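Local coordinates for protein homoserine O-acetyltransferase (Pseudomonas veronii, PDB 5EFZ) that hydrolyses ethyl acetate and related short-chain acetyl esters as a homodimeric alpha/beta-hydrolase, serving the degradation of methyl ketones such as 2-butanone, at residues Trp67-Thr71 and Tyr257-Met261; Pro165-Ala171 and Lys294-Tyr298. Residue numbers count along the deposited sequence, not the author numbering.

Interaction 1. Residues Trp67-Thr71 and Tyr257-Met261. With ACT (acetate ion), chain O.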
# COMPACT_ATOMS: atom_id res chain seq x y z
N TRP A 67 16.92 10.48 6.36
CA TRP A 67 15.64 10.19 5.74
C TRP A 67 14.49 10.54 6.67
O TRP A 67 14.70 11.07 7.77
CB TRP A 67 15.56 8.71 5.33
CG TRP A 67 15.88 7.71 6.42
CD1 TRP A 67 15.35 7.66 7.69
CD2 TRP A 67 16.77 6.59 6.31
NE1 TRP A 67 15.88 6.58 8.38
CE2 TRP A 67 16.76 5.91 7.56
CE3 TRP A 67 17.59 6.10 5.28
CZ2 TRP A 67 17.52 4.76 7.80
CZ3 TRP A 67 18.36 4.96 5.52
CH2 TRP A 67 18.32 4.30 6.77
N TYR A 68 13.28 10.25 6.22
CA TYR A 68 12.08 10.58 6.98
C TYR A 68 12.08 9.89 8.35
O TYR A 68 12.23 8.69 8.40
CB TYR A 68 10.82 10.15 6.21
CG TYR A 68 9.56 10.35 7.04
CD1 TYR A 68 8.93 11.59 7.12
CD2 TYR A 68 9.00 9.28 7.75
CE1 TYR A 68 7.77 11.77 7.90
CE2 TYR A 68 7.83 9.45 8.54
CZ TYR A 68 7.24 10.69 8.60
OH TYR A 68 6.12 10.85 9.37
N SER A 69 11.88 10.68 9.43
CA SER A 69 11.83 10.20 10.82
C SER A 69 13.20 9.77 11.36
O SER A 69 13.33 9.39 12.52
CB SER A 69 10.80 9.05 11.01
OG SER A 69 11.31 7.81 10.54
N GLY A 70 14.23 9.90 10.53
CA GLY A 70 15.53 9.36 10.86
C GLY A 70 16.52 10.40 11.36
O GLY A 70 16.28 11.63 11.30
N THR A 71 17.63 9.92 11.89
CA THR A 71 18.70 10.79 12.33
C THR A 71 20.02 10.24 11.82
O THR A 71 20.09 9.16 11.20
CB THR A 71 18.80 10.91 13.86
OG1 THR A 71 19.22 9.64 14.40
CG2 THR A 71 17.43 11.36 14.51
N TYR A 257 8.93 2.00 17.21
CA TYR A 257 9.82 2.91 16.47
C TYR A 257 9.27 4.35 16.50
O TYR A 257 10.01 5.30 16.77
CB TYR A 257 10.00 2.43 15.01
CG TYR A 257 10.80 3.42 14.15
CD1 TYR A 257 10.17 4.26 13.27
CD2 TYR A 257 12.18 3.49 14.26
CE1 TYR A 257 10.89 5.20 12.52
CE2 TYR A 257 12.92 4.42 13.51
CZ TYR A 257 12.25 5.25 12.65
OH TYR A 257 12.96 6.16 11.89
N PHE A 258 7.99 4.50 16.21
CA PHE A 258 7.39 5.83 16.12
C PHE A 258 6.93 6.39 17.46
O PHE A 258 6.75 7.59 17.57
CB PHE A 258 6.19 5.84 15.15
CG PHE A 258 6.60 5.78 13.70
CD1 PHE A 258 7.19 6.88 13.09
CD2 PHE A 258 6.43 4.61 12.95
CE1 PHE A 258 7.59 6.83 11.74
CE2 PHE A 258 6.81 4.55 11.59
CZ PHE A 258 7.42 5.66 11.01
N ALA A 259 6.72 5.53 18.46
CA ALA A 259 6.13 5.98 19.74
C ALA A 259 6.80 7.21 20.40
O ALA A 259 6.10 8.05 20.95
CB ALA A 259 6.13 4.81 20.77
N PRO A 260 8.14 7.29 20.41
CA PRO A 260 8.69 8.42 21.17
C PRO A 260 8.90 9.69 20.34
O PRO A 260 9.50 10.65 20.87
CB PRO A 260 10.05 7.89 21.64
CG PRO A 260 10.48 7.03 20.45
CD PRO A 260 9.21 6.37 19.95
N MET A 261 8.44 9.69 19.09
CA MET A 261 8.79 10.77 18.16
C MET A 261 7.82 11.93 18.26
O MET A 261 6.73 11.79 18.80
CB MET A 261 8.84 10.25 16.72
CG MET A 261 9.94 9.16 16.54
SD MET A 261 10.16 8.80 14.80
CE MET A 261 11.55 7.64 14.87
C ACT O . 12.06 7.54 4.31
O ACT O . 11.27 7.01 3.48
OXT ACT O . 12.56 8.67 4.00
CH3 ACT O . 12.41 6.83 5.57
O HOH W 1 15.62 5.75 11.20
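A tight turn can present its side chains in several directions at once, and W67-G70 is a clear case. This type II beta turn is closed by G70 N to W67 O at 3.0 Å, and S69, at its third position, takes a positive phi of 72°. The S69 side chain (chi1 p) folds back so that OG donates a very short hydrogen bond to Y68 O, 2.5 Å. The same OG meets Y257 OH at 2.7 Å, at the edge of the tyrosine ring; Y257 reaches it with a t chi1 from helix 246-258. A water lies 2.8 Å from Y257 OH and accepts from W67 NE1 at 3.0 Å, so the indole joins the network. In the alpha/beta-hydrolase fold the loop after strand 61-65 commonly contributes to the oxyanion hole, and here Y68 N donates to acetate OXT at 2.8 Å. The acetate, probably from the crystallisation liquor, is also hydrogen-bonded to M152 N and to S151 and H334, the inferred nucleophile and histidine of the triad, an arrangement consistent with that role. On the F258 side, Y68 (t) brings CE2 to 4.1 Å from F258 CE1, while F258 itself, chi1 m, stacks on W223. M261 extends along chi2 and chi3, both t, placing its CE 3.4 Å from S69 O.

Interaction 2. Residues Pro165-Ala171 and Lys294-Tyr298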
# COMPACT_ATOMS: atom_id res chain seq x y z
N PRO A 165 25.83 21.16 -9.90
CA PRO A 165 26.24 19.96 -10.65
C PRO A 165 27.74 19.68 -10.66
O PRO A 165 28.13 18.51 -10.63
CB PRO A 165 25.73 20.23 -12.07
CG PRO A 165 25.32 21.64 -12.11
CD PRO A 165 25.06 22.11 -10.73
N ASP A 166 28.58 20.70 -10.68
CA ASP A 166 30.03 20.47 -10.58
C ASP A 166 30.52 20.02 -9.19
O ASP A 166 31.55 19.36 -9.05
CB ASP A 166 30.78 21.75 -10.98
CG ASP A 166 30.76 21.99 -12.48
OD1 ASP A 166 31.06 21.05 -13.25
OD2 ASP A 166 30.44 23.12 -12.89
N PHE A 167 29.78 20.39 -8.17
CA PHE A 167 30.16 20.12 -6.80
C PHE A 167 30.08 18.61 -6.50
O PHE A 167 30.84 18.07 -5.70
CB PHE A 167 29.24 20.91 -5.86
CG PHE A 167 29.81 21.21 -4.49
CD1 PHE A 167 29.72 20.27 -3.46
CD2 PHE A 167 30.38 22.45 -4.22
CE1 PHE A 167 30.21 20.58 -2.16
CE2 PHE A 167 30.88 22.76 -2.95
CZ PHE A 167 30.79 21.82 -1.91
N VAL A 168 29.12 17.93 -7.14
CA VAL A 168 28.82 16.54 -6.82
C VAL A 168 29.51 15.64 -7.85
O VAL A 168 29.12 15.61 -9.02
CB VAL A 168 27.28 16.30 -6.79
CG1 VAL A 168 26.93 14.84 -6.42
CG2 VAL A 168 26.60 17.31 -5.81
N LYS A 169 30.56 14.93 -7.43
CA LYS A 169 31.30 14.11 -8.40
C LYS A 169 30.58 12.79 -8.69
O LYS A 169 30.71 12.24 -9.80
CB LYS A 169 32.73 13.84 -7.92
CG LYS A 169 33.56 15.12 -7.66
CD LYS A 169 33.50 16.04 -8.88
CE LYS A 169 34.36 17.28 -8.69
NZ LYS A 169 34.32 18.23 -9.85
N ARG A 170 29.87 12.27 -7.69
CA ARG A 170 29.17 10.97 -7.79
C ARG A 170 27.92 11.08 -6.96
O ARG A 170 27.96 11.73 -5.93
CB ARG A 170 30.02 9.81 -7.26
CG ARG A 170 31.36 9.65 -7.98
CD ARG A 170 32.18 8.57 -7.27
NE ARG A 170 33.52 8.48 -7.87
CZ ARG A 170 34.54 9.28 -7.55
NH1 ARG A 170 34.39 10.25 -6.65
NH2 ARG A 170 35.71 9.12 -8.17
N ALA A 171 26.84 10.43 -7.38
CA ALA A 171 25.59 10.47 -6.66
C ALA A 171 25.01 9.06 -6.63
O ALA A 171 25.03 8.34 -7.63
CB ALA A 171 24.59 11.46 -7.32
N LYS A 294 25.86 16.34 -13.72
CA LYS A 294 27.17 15.94 -14.22
C LYS A 294 27.78 14.78 -13.42
O LYS A 294 28.71 14.10 -13.90
CB LYS A 294 28.13 17.13 -14.19
CG LYS A 294 27.71 18.25 -15.13
CD LYS A 294 28.60 19.48 -15.03
CE LYS A 294 29.93 19.27 -15.68
NZ LYS A 294 30.67 20.56 -15.75
N ALA A 295 27.27 14.57 -12.21
CA ALA A 295 27.74 13.50 -11.33
C ALA A 295 27.59 12.14 -11.97
O ALA A 295 26.56 11.86 -12.60
CB ALA A 295 26.96 13.49 -9.98
N LYS A 296 28.58 11.27 -11.78
CA LYS A 296 28.38 9.84 -12.08
C LYS A 296 27.34 9.32 -11.14
O LYS A 296 27.54 9.30 -9.91
CB LYS A 296 29.70 9.06 -11.94
CG LYS A 296 29.61 7.55 -12.31
CD LYS A 296 29.26 7.38 -13.78
CE LYS A 296 29.02 5.91 -14.17
NZ LYS A 296 28.54 5.75 -15.59
N THR A 297 26.19 8.89 -11.68
CA THR A 297 25.04 8.60 -10.83
C THR A 297 24.51 7.16 -10.93
O THR A 297 24.28 6.66 -12.03
CB THR A 297 23.86 9.56 -11.18
OG1 THR A 297 24.33 10.91 -11.10
CG2 THR A 297 22.68 9.37 -10.24
N TYR A 298 24.35 6.51 -9.77
CA TYR A 298 23.67 5.21 -9.67
C TYR A 298 22.26 5.43 -9.11
O TYR A 298 22.07 6.03 -8.04
CB TYR A 298 24.43 4.24 -8.73
CG TYR A 298 25.68 3.61 -9.31
CD1 TYR A 298 26.17 3.99 -10.56
CD2 TYR A 298 26.38 2.65 -8.60
CE1 TYR A 298 27.34 3.42 -11.08
CE2 TYR A 298 27.54 2.06 -9.11
CZ TYR A 298 28.00 2.45 -10.33
OH TYR A 298 29.14 1.88 -10.83
O HOH W 2 25.85 16.82 -10.89
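Neighbouring parallel strands share their backbone hydrogen bonds in a staggered pattern, and the start of such a pairing can be followed here atom by atom. K296 N donates to K169 O at 3.1 Å, K296 O accepts from A171 N at 2.9 Å, and A171 O accepts from Y298 N, also at 2.9 Å. K296 thus spends both its backbone groups on the residues flanking R170, its bridge partner; A171 pairs likewise with T297. CA-H...O contacts add to this, R170 CA lying 3.2 Å from K296 O and T297 CA 3.2 Å from A171 O.

Before the strands meet, a water fills the gap, donating to P165 O at 2.8 Å and accepting from K294 N at 2.9 Å. Beyond it, K294 NZ forms a salt bridge with D166 OD1, 2.6 Å, and K169 NZ turns back to D166 O at 3.1 Å. T297 OG1 is satisfied within its own segment by A295 O, 2.9 Å away. The long R170 and K296 side chains share one sheet face, where both touch L355 of helix 342-356, but find polar partners outside the pairing: R170 with the carbonyls of S358 and A145, K296 NZ with that of N322. A295 CB packs against V168 CG1 (3.8 Å) and A171 CB (4.1 Å).

These strands, 170-174 and 296-300, are adjacent in the central sheet of the alpha/beta-hydrolase fold. The chemistry implies that main-chain bonds set their register, whereas a salt bridge and a water join the non-strand residues leading into them.

Followed from the N terminus, the chain leaves strand 61-65 through W67-T71, builds further strands of the central sheet and reaches P165-A171 after helix 152-163. It then runs through a largely helical region, where Y257-M261 closes interaction 1 across 185 intervening residues. K294-Y298 closes interaction 2 later, across 122. The two loops therefore cross: the second opens inside the first and closes after it. Interaction 1 ties a turn beside the catalytic centre to helix 246-258 and the turn that follows it, while interaction 2 brings two sheet strands side by side, its loop alone spanning the whole helical region. Their centres lie 29 Å apart on opposite sides of the chain's centre, without touching.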